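Local coordinates for protein DNA polymerase III beta subunit (Streptococcus pyogenes, PDB 2AVT) that probably encircles DNA as a ring-shaped dimer and tethers the replicative DNA polymerase to its template, allowing long uninterrupted synthesis, at residues A[50-59]-A[236-244]; A[132-143]-A[215-226]. One frame throughout, in Å; residues are numbered along the deposited sequence.

Overall arrangement
Contacts 1 and 2 are two joints of the same antiparallel sheet, with strand 230-234 between them. Contact 1 (50-59 with 236-244) is the seam where the N-terminal and central domains run together; contact 2 (132-143 with 215-226), nested within the loop that contact 1 closes, adds 135-138, the outermost strand at this end of the sheet, and leads into a helix. Both are partly buried, with mostly apolar residues on the face covered by helices. Contact 1 combines a regular ladder and isoleucine-phenylalanine packing with a water shared by Y241 and E55, whereas contact 2 adds a salt bridge and side-chain-to-carbonyl bonds at its strand-helix junction. F215 connects them physically, its ring packing against I238 and F240.

Contact 1 (A[50-59]-A[236-244]); sequences GQISIENTIP and EHISFYTRL
F240 sends its ring over to I54 because CG lies opposite the backbone N (chi1 -174°), while I54 turns CG1 beside its own N, opposite the carbonyl carbon, and so presents that branch to the ring. I54 CG1 comes to 3.5 Å from F240 CD2, and further along the ring F240 CZ meets I52 CG2 at 4.1 Å. Branched and aromatic side chains suit this largely buried face of the sheet, and N56 continues the row by lying alongside I238, pointing the same way, with its OD1 3.5 Å from I238 CG1. The hydroxyl of T242, on the same face, is buried without a polar partner.

The reverse face is more polar. E55 extends beyond CG until its carboxylate lies near the Y241 ring, the two planes 29° apart, and a water bridges them, donating to E55 OE1 at 2.6 Å and lying 3.1 Å from Y241 OH. S53 and S239, small and polar, suit this partly exposed face, each set beside its larger partner, Y241 and E55. At the far end P59 sits over one face of the H237 imidazole, a CH-pi contact with CG 4.2 Å from the ring centroid.

Between the two faces the backbones form an antiparallel ladder. S53 with Y241 and E55 with S239 are hydrogen-bonded pairs; E55 N to S239 O, 2.9 Å, is nearly straight at 174°. T57 N to H237 O, also 2.9 Å, prolongs it.

This pairing carries one sheet across from the N-terminal to the central domain, as expected for the DNA polymerase III beta subunit. On its outer sides strand 52-59 pairs with 42-48, and 238-243 with 230-234. Helix 8-18 packs on N56 and I58, while helix 205-214 touches I52, I54 and T242.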
loop_
_atom_site.group_PDB
_atom_site.type_symbol
_atom_site.label_atom_id
_atom_site.label_comp_id
_atom_site.label_asym_id
_atom_site.label_seq_id
_atom_site.Cartn_x
_atom_site.Cartn_y
_atom_site.Cartn_z
ATOM N N GLY A 50 -25.086 2.973 1.574
ATOM C CA GLY A 50 -26.006 3.663 0.685
ATOM C C GLY A 50 -26.106 3.043 -0.703
ATOM O O GLY A 50 -27.083 3.268 -1.414
ATOM N N GLN A 51 -25.097 2.269 -1.095
ATOM C CA GLN A 51 -25.094 1.616 -2.403
ATOM C C GLN A 51 -25.317 0.114 -2.192
ATOM O O GLN A 51 -26.170 -0.494 -2.851
ATOM C CB GLN A 51 -23.757 1.858 -3.111
ATOM C CG GLN A 51 -23.774 1.637 -4.624
ATOM C CD GLN A 51 -24.508 2.742 -5.372
ATOM O OE1 GLN A 51 -24.153 3.915 -5.272
ATOM N NE2 GLN A 51 -25.531 2.371 -6.124
ATOM N N ILE A 52 -24.544 -0.478 -1.278
ATOM C CA ILE A 52 -24.684 -1.897 -0.955
ATOM C C ILE A 52 -24.902 -2.085 0.539
ATOM O O ILE A 52 -24.633 -1.183 1.346
ATOM C CB ILE A 52 -23.432 -2.732 -1.355
ATOM C CG1 ILE A 52 -22.204 -2.244 -0.591
ATOM C CG2 ILE A 52 -23.181 -2.636 -2.855
ATOM C CD1 ILE A 52 -20.927 -2.988 -0.948
ATOM N N SER A 53 -25.412 -3.260 0.891
ATOM C CA SER A 53 -25.647 -3.644 2.270
ATOM C C SER A 53 -25.252 -5.108 2.374
ATOM O O SER A 53 -25.600 -5.920 1.500
ATOM C CB SER A 53 -27.119 -3.506 2.659
ATOM O OG SER A 53 -27.536 -2.151 2.644
ATOM N N ILE A 54 -24.522 -5.442 3.427
ATOM C CA ILE A 54 -24.097 -6.815 3.663
ATOM C C ILE A 54 -24.586 -7.296 5.020
ATOM O O ILE A 54 -24.328 -6.650 6.037
ATOM C CB ILE A 54 -22.564 -6.947 3.636
ATOM C CG1 ILE A 54 -22.041 -6.640 2.234
ATOM C CG2 ILE A 54 -22.147 -8.365 4.037
ATOM C CD1 ILE A 54 -20.538 -6.649 2.150
ATOM N N GLU A 55 -25.322 -8.405 5.022
ATOM C CA GLU A 55 -25.812 -9.025 6.252
ATOM C C GLU A 55 -25.097 -10.368 6.309
ATOM O O GLU A 55 -25.380 -11.277 5.522
ATOM C CB GLU A 55 -27.330 -9.216 6.229
ATOM C CG GLU A 55 -28.104 -7.962 6.612
ATOM C CD GLU A 55 -29.609 -8.167 6.637
ATOM O OE1 GLU A 55 -30.100 -9.184 7.128
ATOM O OE2 GLU A 55 -30.351 -7.185 6.127
ATOM N N ASN A 56 -24.152 -10.475 7.232
ATOM C CA ASN A 56 -23.343 -11.676 7.368
ATOM C C ASN A 56 -23.575 -12.310 8.731
ATOM O O ASN A 56 -23.344 -11.697 9.781
ATOM C CB ASN A 56 -21.870 -11.305 7.152
ATOM C CG ASN A 56 -20.943 -12.514 7.160
ATOM O OD1 ASN A 56 -21.376 -13.657 6.999
ATOM N ND2 ASN A 56 -19.654 -12.258 7.327
ATOM N N THR A 57 -24.044 -13.550 8.697
ATOM C CA THR A 57 -24.365 -14.281 9.903
ATOM C C THR A 57 -23.360 -15.353 10.278
ATOM O O THR A 57 -22.936 -16.149 9.436
ATOM C CB THR A 57 -25.756 -14.956 9.772
ATOM O OG1 THR A 57 -26.767 -13.951 9.635
ATOM C CG2 THR A 57 -26.053 -15.816 11.003
ATOM N N ILE A 58 -22.978 -15.356 11.550
ATOM C CA ILE A 58 -22.073 -16.359 12.093
ATOM C C ILE A 58 -23.030 -17.272 12.856
ATOM O O ILE A 58 -23.624 -16.867 13.859
ATOM C CB ILE A 58 -21.073 -15.768 13.093
ATOM C CG1 ILE A 58 -20.218 -14.690 12.426
ATOM C CG2 ILE A 58 -20.166 -16.877 13.626
ATOM C CD1 ILE A 58 -19.462 -13.856 13.436
ATOM N N PRO A 59 -23.215 -18.506 12.366
ATOM C CA PRO A 59 -24.096 -19.524 12.949
ATOM C C PRO A 59 -23.588 -20.168 14.235
ATOM O O PRO A 59 -22.395 -20.396 14.395
ATOM C CB PRO A 59 -24.211 -20.545 11.827
ATOM C CG PRO A 59 -22.823 -20.514 11.248
ATOM C CD PRO A 59 -22.559 -19.021 11.150
ATOM N N GLU A 236 -25.682 -19.227 2.008
ATOM C CA GLU A 236 -26.239 -19.740 3.253
ATOM C C GLU A 236 -26.181 -18.738 4.410
ATOM O O GLU A 236 -27.138 -18.591 5.157
ATOM C CB GLU A 236 -25.522 -21.027 3.660
ATOM C CG GLU A 236 -25.929 -22.241 2.842
ATOM C CD GLU A 236 -27.427 -22.493 2.895
ATOM O OE1 GLU A 236 -28.011 -22.372 3.995
ATOM O OE2 GLU A 236 -28.022 -22.818 1.845
ATOM N N HIS A 237 -25.067 -18.036 4.555
ATOM C CA HIS A 237 -24.951 -17.094 5.667
ATOM C C HIS A 237 -24.755 -15.642 5.271
ATOM O O HIS A 237 -24.644 -14.773 6.137
ATOM C CB HIS A 237 -23.805 -17.526 6.583
ATOM C CG HIS A 237 -23.907 -18.948 7.032
ATOM N ND1 HIS A 237 -23.087 -19.944 6.546
ATOM C CD2 HIS A 237 -24.778 -19.554 7.875
ATOM C CE1 HIS A 237 -23.450 -21.103 7.067
ATOM N NE2 HIS A 237 -24.474 -20.893 7.875
ATOM N N ILE A 238 -24.724 -15.374 3.967
ATOM C CA ILE A 238 -24.518 -14.014 3.491
ATOM C C ILE A 238 -25.604 -13.479 2.574
ATOM O O ILE A 238 -25.990 -14.127 1.594
ATOM C CB ILE A 238 -23.194 -13.891 2.722
ATOM C CG1 ILE A 238 -22.027 -14.327 3.611
ATOM C CG2 ILE A 238 -23.017 -12.459 2.231
ATOM C CD1 ILE A 238 -20.711 -14.431 2.866
ATOM N N SER A 239 -26.105 -12.293 2.901
ATOM C CA SER A 239 -27.096 -11.636 2.057
ATOM C C SER A 239 -26.447 -10.331 1.616
ATOM O O SER A 239 -26.079 -9.484 2.436
ATOM C CB SER A 239 -28.385 -11.371 2.825
ATOM O OG SER A 239 -29.061 -12.585 3.076
ATOM N N PHE A 240 -26.281 -10.192 0.313
ATOM C CA PHE A 240 -25.645 -9.023 -0.277
ATOM C C PHE A 240 -26.668 -8.283 -1.155
ATOM O O PHE A 240 -27.127 -8.818 -2.175
ATOM C CB PHE A 240 -24.455 -9.510 -1.111
ATOM C CG PHE A 240 -23.596 -8.417 -1.691
ATOM C CD1 PHE A 240 -23.844 -7.923 -2.962
ATOM C CD2 PHE A 240 -22.478 -7.961 -1.014
ATOM C CE1 PHE A 240 -22.989 -7.002 -3.548
ATOM C CE2 PHE A 240 -21.619 -7.039 -1.601
ATOM C CZ PHE A 240 -21.876 -6.562 -2.865
ATOM N N TYR A 241 -27.029 -7.065 -0.751
ATOM C CA TYR A 241 -27.983 -6.248 -1.508
ATOM C C TYR A 241 -27.260 -5.140 -2.251
ATOM O O TYR A 241 -26.247 -4.620 -1.779
ATOM C CB TYR A 241 -29.008 -5.576 -0.596
ATOM C CG TYR A 241 -29.873 -6.505 0.200
ATOM C CD1 TYR A 241 -29.374 -7.172 1.313
ATOM C CD2 TYR A 241 -31.204 -6.695 -0.139
ATOM C CE1 TYR A 241 -30.181 -8.002 2.069
ATOM C CE2 TYR A 241 -32.020 -7.528 0.614
ATOM C CZ TYR A 241 -31.502 -8.175 1.713
ATOM O OH TYR A 241 -32.307 -9.005 2.460
ATOM N N THR A 242 -27.796 -4.761 -3.405
ATOM C CA THR A 242 -27.205 -3.695 -4.189
ATOM C C THR A 242 -28.279 -2.814 -4.803
ATOM O O THR A 242 -29.268 -3.314 -5.340
ATOM C CB THR A 242 -26.362 -4.223 -5.341
ATOM O OG1 THR A 242 -25.404 -5.170 -4.850
ATOM C CG2 THR A 242 -25.640 -3.066 -6.003
ATOM N N ARG A 243 -28.074 -1.501 -4.718
ATOM C CA ARG A 243 -29.005 -0.534 -5.286
ATOM C C ARG A 243 -28.870 -0.596 -6.805
ATOM O O ARG A 243 -27.769 -0.767 -7.325
ATOM C CB ARG A 243 -28.665 0.868 -4.766
ATOM C CG ARG A 243 -29.232 2.035 -5.558
ATOM C CD ARG A 243 -28.900 3.344 -4.840
ATOM N NE ARG A 243 -29.065 4.527 -5.683
ATOM C CZ ARG A 243 -28.276 4.835 -6.710
ATOM N NH1 ARG A 243 -28.497 5.943 -7.411
ATOM N NH2 ARG A 243 -27.259 4.047 -7.031
ATOM N N LEU A 244 -29.989 -0.461 -7.511
ATOM C CA LEU A 244 -29.982 -0.515 -8.970
ATOM C C LEU A 244 -29.998 0.862 -9.624
ATOM O O LEU A 244 -30.593 1.806 -9.099
ATOM C CB LEU A 244 -31.193 -1.311 -9.477
ATOM C CG LEU A 244 -31.290 -2.797 -9.110
ATOM C CD1 LEU A 244 -32.558 -3.368 -9.705
ATOM C CD2 LEU A 244 -30.082 -3.550 -9.628
HETATM O O HOH W 1 -31.500 -10.163 5.187
#

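Contact 2 (A[132-143]-A[215-226]); sequences ENPLILKTKLLK and FTDDIETVEVFF
K143 reaches D217 at a full stretch: its chain is extended beyond CG, which itself lies beside the backbone N (chi1 -74°). K143 NZ forms a salt bridge with D217 OD1 at 2.8 Å, approaching from above the carboxylate plane, and a weak hydrogen bond with F215 O. S212 O accepts from it too, so a long, flexible lysine can gather a side chain and two carbonyls near the end of helix 205-214. One helical turn earlier, T139 sets OG1 opposite its carbonyl carbon (chi1 -61°), and the hydroxyl donates to I219 O at 2.7 Å, well out of the carbonyl plane. T139 N bonds E220 O at 2.8 Å, so this short residue is gripped twice.

Here an edge strand of the DNA polymerase III beta fold, 135-138, becomes helix 139-149, with K138 at the N-cap position. The strand pairs antiparallel with 221-226, L135 and L137 making reciprocal backbone bonds with V224 and V222.

L135, L137, V222 and V224, buried and apolar, suit the face turned to the helix. L142 CD2 meets V222 CG2 at 3.9 Å, the two side chains crossing at about a right angle, and L137 CD1 reaches V224 CG2 at 4.2 Å. On the other face P134 presses CB to within 3.4 Å of F225 CE1, and E223, alongside P134, forms a salt bridge with R234.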
loop_
_atom_site.group_PDB
_atom_site.type_symbol
_atom_site.label_atom_id
_atom_site.label_comp_id
_atom_site.label_asym_id
_atom_site.label_seq_id
_atom_site.Cartn_x
_atom_site.Cartn_y
_atom_site.Cartn_z
ATOM N N GLU A 132 -38.847 -15.404 -3.167
ATOM C CA GLU A 132 -39.547 -16.407 -3.964
ATOM C C GLU A 132 -38.996 -16.450 -5.387
ATOM O O GLU A 132 -38.575 -15.428 -5.922
ATOM C CB GLU A 132 -41.048 -16.099 -3.984
ATOM C CG GLU A 132 -41.889 -17.101 -4.755
ATOM C CD GLU A 132 -43.368 -17.002 -4.414
ATOM O OE1 GLU A 132 -43.721 -16.210 -3.512
ATOM O OE2 GLU A 132 -44.176 -17.719 -5.042
ATOM N N ASN A 133 -38.990 -17.641 -5.988
ATOM C CA ASN A 133 -38.493 -17.831 -7.353
ATOM C C ASN A 133 -37.068 -17.321 -7.545
ATOM O O ASN A 133 -36.836 -16.324 -8.223
ATOM C CB ASN A 133 -39.416 -17.133 -8.352
ATOM C CG ASN A 133 -40.830 -17.672 -8.307
ATOM O OD1 ASN A 133 -41.065 -18.852 -8.579
ATOM N ND2 ASN A 133 -41.781 -16.811 -7.956
ATOM N N PRO A 134 -36.092 -18.024 -6.959
ATOM C CA PRO A 134 -34.676 -17.675 -7.036
ATOM C C PRO A 134 -33.970 -18.132 -8.303
ATOM O O PRO A 134 -34.244 -19.218 -8.826
ATOM C CB PRO A 134 -34.101 -18.363 -5.812
ATOM C CG PRO A 134 -34.875 -19.643 -5.799
ATOM C CD PRO A 134 -36.296 -19.181 -6.070
ATOM N N LEU A 135 -33.069 -17.290 -8.796
ATOM C CA LEU A 135 -32.260 -17.621 -9.957
ATOM C C LEU A 135 -30.980 -18.147 -9.324
ATOM O O LEU A 135 -30.346 -17.450 -8.526
ATOM C CB LEU A 135 -31.940 -16.382 -10.789
ATOM C CG LEU A 135 -30.811 -16.600 -11.805
ATOM C CD1 LEU A 135 -31.267 -17.594 -12.867
ATOM C CD2 LEU A 135 -30.412 -15.277 -12.446
ATOM N N ILE A 136 -30.601 -19.374 -9.656
ATOM C CA ILE A 136 -29.403 -19.949 -9.074
ATOM C C ILE A 136 -28.203 -19.873 -10.011
ATOM O O ILE A 136 -28.243 -20.390 -11.127
ATOM C CB ILE A 136 -29.649 -21.412 -8.678
ATOM C CG1 ILE A 136 -30.850 -21.500 -7.737
ATOM C CG2 ILE A 136 -28.423 -21.979 -7.991
ATOM C CD1 ILE A 136 -31.084 -22.887 -7.199
ATOM N N LEU A 137 -27.136 -19.224 -9.556
ATOM C CA LEU A 137 -25.922 -19.094 -10.358
ATOM C C LEU A 137 -24.699 -19.548 -9.581
ATOM O O LEU A 137 -24.606 -19.345 -8.373
ATOM C CB LEU A 137 -25.715 -17.642 -10.797
ATOM C CG LEU A 137 -26.791 -17.015 -11.682
ATOM C CD1 LEU A 137 -26.427 -15.567 -11.989
ATOM C CD2 LEU A 137 -26.920 -17.820 -12.970
ATOM N N LYS A 138 -23.752 -20.165 -10.279
ATOM C CA LYS A 138 -22.534 -20.605 -9.630
ATOM C C LYS A 138 -21.702 -19.368 -9.336
ATOM O O LYS A 138 -21.657 -18.430 -10.133
ATOM C CB LYS A 138 -21.751 -21.563 -10.529
ATOM C CG LYS A 138 -22.466 -22.891 -10.768
ATOM C CD LYS A 138 -21.504 -23.946 -11.288
ATOM C CE LYS A 138 -22.194 -25.294 -11.473
ATOM N NZ LYS A 138 -21.224 -26.339 -11.907
ATOM N N THR A 139 -21.052 -19.372 -8.182
ATOM C CA THR A 139 -20.233 -18.252 -7.756
ATOM C C THR A 139 -19.077 -17.979 -8.700
ATOM O O THR A 139 -18.837 -16.830 -9.079
ATOM C CB THR A 139 -19.685 -18.503 -6.348
ATOM O OG1 THR A 139 -20.786 -18.628 -5.443
ATOM C CG2 THR A 139 -18.790 -17.362 -5.901
ATOM N N LYS A 140 -18.357 -19.024 -9.087
ATOM C CA LYS A 140 -17.232 -18.824 -9.979
ATOM C C LYS A 140 -17.662 -18.277 -11.337
ATOM O O LYS A 140 -16.898 -17.563 -11.990
ATOM C CB LYS A 140 -16.438 -20.121 -10.146
ATOM C CG LYS A 140 -15.614 -20.482 -8.910
ATOM C CD LYS A 140 -14.461 -21.423 -9.257
ATOM C CE LYS A 140 -13.500 -21.599 -8.087
ATOM N NZ LYS A 140 -14.174 -22.235 -6.923
ATOM N N LEU A 141 -18.882 -18.598 -11.763
ATOM C CA LEU A 141 -19.369 -18.089 -13.044
ATOM C C LEU A 141 -19.672 -16.597 -12.915
ATOM O O LEU A 141 -19.312 -15.799 -13.778
ATOM C CB LEU A 141 -20.640 -18.818 -13.479
ATOM C CG LEU A 141 -21.363 -18.170 -14.669
ATOM C CD1 LEU A 141 -20.438 -18.108 -15.880
ATOM C CD2 LEU A 141 -22.612 -18.967 -15.004
ATOM N N LEU A 142 -20.339 -16.232 -11.828
ATOM C CA LEU A 142 -20.700 -14.847 -11.585
ATOM C C LEU A 142 -19.436 -13.995 -11.473
ATOM O O LEU A 142 -19.352 -12.915 -12.056
ATOM C CB LEU A 142 -21.535 -14.760 -10.306
ATOM C CG LEU A 142 -22.532 -13.612 -10.167
ATOM C CD1 LEU A 142 -23.280 -13.385 -11.477
ATOM C CD2 LEU A 142 -23.499 -13.946 -9.044
ATOM N N LYS A 143 -18.444 -14.499 -10.751
ATOM C CA LYS A 143 -17.194 -13.769 -10.577
ATOM C C LYS A 143 -16.459 -13.590 -11.895
ATOM O O LYS A 143 -15.756 -12.597 -12.090
ATOM C CB LYS A 143 -16.271 -14.493 -9.593
ATOM C CG LYS A 143 -16.683 -14.397 -8.138
ATOM C CD LYS A 143 -15.508 -14.806 -7.246
ATOM C CE LYS A 143 -15.873 -14.763 -5.775
ATOM N NZ LYS A 143 -14.667 -14.950 -4.905
ATOM N N PHE A 215 -18.080 -12.834 -1.404
ATOM C CA PHE A 215 -18.374 -14.256 -1.506
ATOM C C PHE A 215 -17.103 -15.039 -1.829
ATOM O O PHE A 215 -16.577 -14.961 -2.940
ATOM C CB PHE A 215 -19.448 -14.517 -2.569
ATOM C CG PHE A 215 -20.820 -14.028 -2.175
ATOM C CD1 PHE A 215 -21.663 -14.826 -1.415
ATOM C CD2 PHE A 215 -21.252 -12.759 -2.529
ATOM C CE1 PHE A 215 -22.907 -14.374 -1.014
ATOM C CE2 PHE A 215 -22.497 -12.301 -2.131
ATOM C CZ PHE A 215 -23.325 -13.109 -1.374
ATOM N N THR A 216 -16.605 -15.777 -0.839
ATOM C CA THR A 216 -15.395 -16.574 -1.013
ATOM C C THR A 216 -15.655 -17.794 -1.889
ATOM O O THR A 216 -16.783 -18.277 -2.001
ATOM C CB THR A 216 -14.819 -17.018 0.349
ATOM O OG1 THR A 216 -15.885 -17.452 1.205
ATOM C CG2 THR A 216 -14.080 -15.866 1.006
ATOM N N ASP A 217 -14.591 -18.288 -2.505
ATOM C CA ASP A 217 -14.682 -19.414 -3.422
ATOM C C ASP A 217 -15.198 -20.723 -2.852
ATOM O O ASP A 217 -15.655 -21.583 -3.604
ATOM C CB ASP A 217 -13.329 -19.600 -4.099
ATOM C CG ASP A 217 -12.798 -18.292 -4.655
ATOM O OD1 ASP A 217 -13.606 -17.557 -5.266
ATOM O OD2 ASP A 217 -11.597 -17.989 -4.480
ATOM N N ASP A 218 -15.147 -20.882 -1.535
ATOM C CA ASP A 218 -15.656 -22.105 -0.933
ATOM C C ASP A 218 -17.182 -22.144 -1.077
ATOM O O ASP A 218 -17.813 -23.174 -0.842
ATOM C CB ASP A 218 -15.246 -22.188 0.544
ATOM C CG ASP A 218 -15.735 -21.005 1.355
ATOM O OD1 ASP A 218 -15.455 -19.861 0.949
ATOM O OD2 ASP A 218 -16.389 -21.217 2.397
ATOM N N ILE A 219 -17.767 -21.017 -1.476
ATOM C CA ILE A 219 -19.213 -20.927 -1.676
ATOM C C ILE A 219 -19.531 -21.261 -3.129
ATOM O O ILE A 219 -19.323 -20.441 -4.028
ATOM C CB ILE A 219 -19.737 -19.512 -1.367
ATOM C CG1 ILE A 219 -19.557 -19.206 0.121
ATOM C CG2 ILE A 219 -21.201 -19.398 -1.785
ATOM C CD1 ILE A 219 -20.003 -17.823 0.529
ATOM N N GLU A 220 -20.041 -22.469 -3.345
ATOM C CA GLU A 220 -20.368 -22.972 -4.678
ATOM C C GLU A 220 -21.331 -22.108 -5.506
ATOM O O GLU A 220 -21.027 -21.749 -6.648
ATOM C CB GLU A 220 -20.929 -24.392 -4.553
ATOM C CG GLU A 220 -20.393 -25.381 -5.578
ATOM C CD GLU A 220 -18.909 -25.667 -5.399
ATOM O OE1 GLU A 220 -18.500 -25.999 -4.265
ATOM O OE2 GLU A 220 -18.153 -25.571 -6.392
ATOM N N THR A 221 -22.492 -21.782 -4.944
ATOM C CA THR A 221 -23.471 -20.973 -5.666
ATOM C C THR A 221 -24.203 -19.978 -4.778
ATOM O O THR A 221 -24.115 -20.029 -3.554
ATOM C CB THR A 221 -24.562 -21.845 -6.306
ATOM O OG1 THR A 221 -25.340 -22.448 -5.266
ATOM C CG2 THR A 221 -23.957 -22.932 -7.175
ATOM N N VAL A 222 -24.941 -19.079 -5.419
ATOM C CA VAL A 222 -25.738 -18.091 -4.713
ATOM C C VAL A 222 -27.103 -17.998 -5.382
ATOM O O VAL A 222 -27.262 -18.340 -6.556
ATOM C CB VAL A 222 -25.095 -16.680 -4.748
ATOM C CG1 VAL A 222 -23.854 -16.643 -3.884
ATOM C CG2 VAL A 222 -24.760 -16.290 -6.181
ATOM N N GLU A 223 -28.087 -17.547 -4.617
ATOM C CA GLU A 223 -29.433 -17.353 -5.120
ATOM C C GLU A 223 -29.549 -15.860 -5.405
ATOM O O GLU A 223 -29.140 -15.040 -4.586
ATOM C CB GLU A 223 -30.455 -17.750 -4.060
ATOM C CG GLU A 223 -30.421 -19.210 -3.674
ATOM C CD GLU A 223 -31.453 -19.540 -2.619
ATOM O OE1 GLU A 223 -31.370 -18.971 -1.504
ATOM O OE2 GLU A 223 -32.348 -20.361 -2.901
ATOM N N VAL A 224 -30.100 -15.507 -6.561
ATOM C CA VAL A 224 -30.251 -14.106 -6.940
ATOM C C VAL A 224 -31.732 -13.727 -7.002
ATOM O O VAL A 224 -32.513 -14.371 -7.704
ATOM C CB VAL A 224 -29.607 -13.832 -8.327
ATOM C CG1 VAL A 224 -29.596 -12.336 -8.613
ATOM C CG2 VAL A 224 -28.196 -14.378 -8.370
ATOM N N PHE A 225 -32.116 -12.691 -6.257
ATOM C CA PHE A 225 -33.499 -12.224 -6.237
ATOM C C PHE A 225 -33.564 -10.790 -6.748
ATOM O O PHE A 225 -32.650 -9.995 -6.505
ATOM C CB PHE A 225 -34.073 -12.280 -4.821
ATOM C CG PHE A 225 -34.021 -13.641 -4.200
ATOM C CD1 PHE A 225 -35.054 -14.540 -4.387
ATOM C CD2 PHE A 225 -32.929 -14.029 -3.440
ATOM C CE1 PHE A 225 -35.000 -15.802 -3.829
ATOM C CE2 PHE A 225 -32.871 -15.284 -2.882
ATOM C CZ PHE A 225 -33.906 -16.176 -3.074
ATOM N N PHE A 226 -34.639 -10.457 -7.457
ATOM C CA PHE A 226 -34.785 -9.113 -7.997
ATOM C C PHE A 226 -35.981 -8.354 -7.451
ATOM O O PHE A 226 -36.986 -8.938 -7.051
ATOM C CB PHE A 226 -34.921 -9.136 -9.524
ATOM C CG PHE A 226 -33.798 -9.829 -10.237
ATOM C CD1 PHE A 226 -33.733 -11.215 -10.277
ATOM C CD2 PHE A 226 -32.831 -9.095 -10.905
ATOM C CE1 PHE A 226 -32.722 -11.856 -10.977
ATOM C CE2 PHE A 226 -31.817 -9.728 -11.607
ATOM C CZ PHE A 226 -31.762 -11.113 -11.644
HETATM O O HOH W 2 -18.905 -21.747 -7.885
#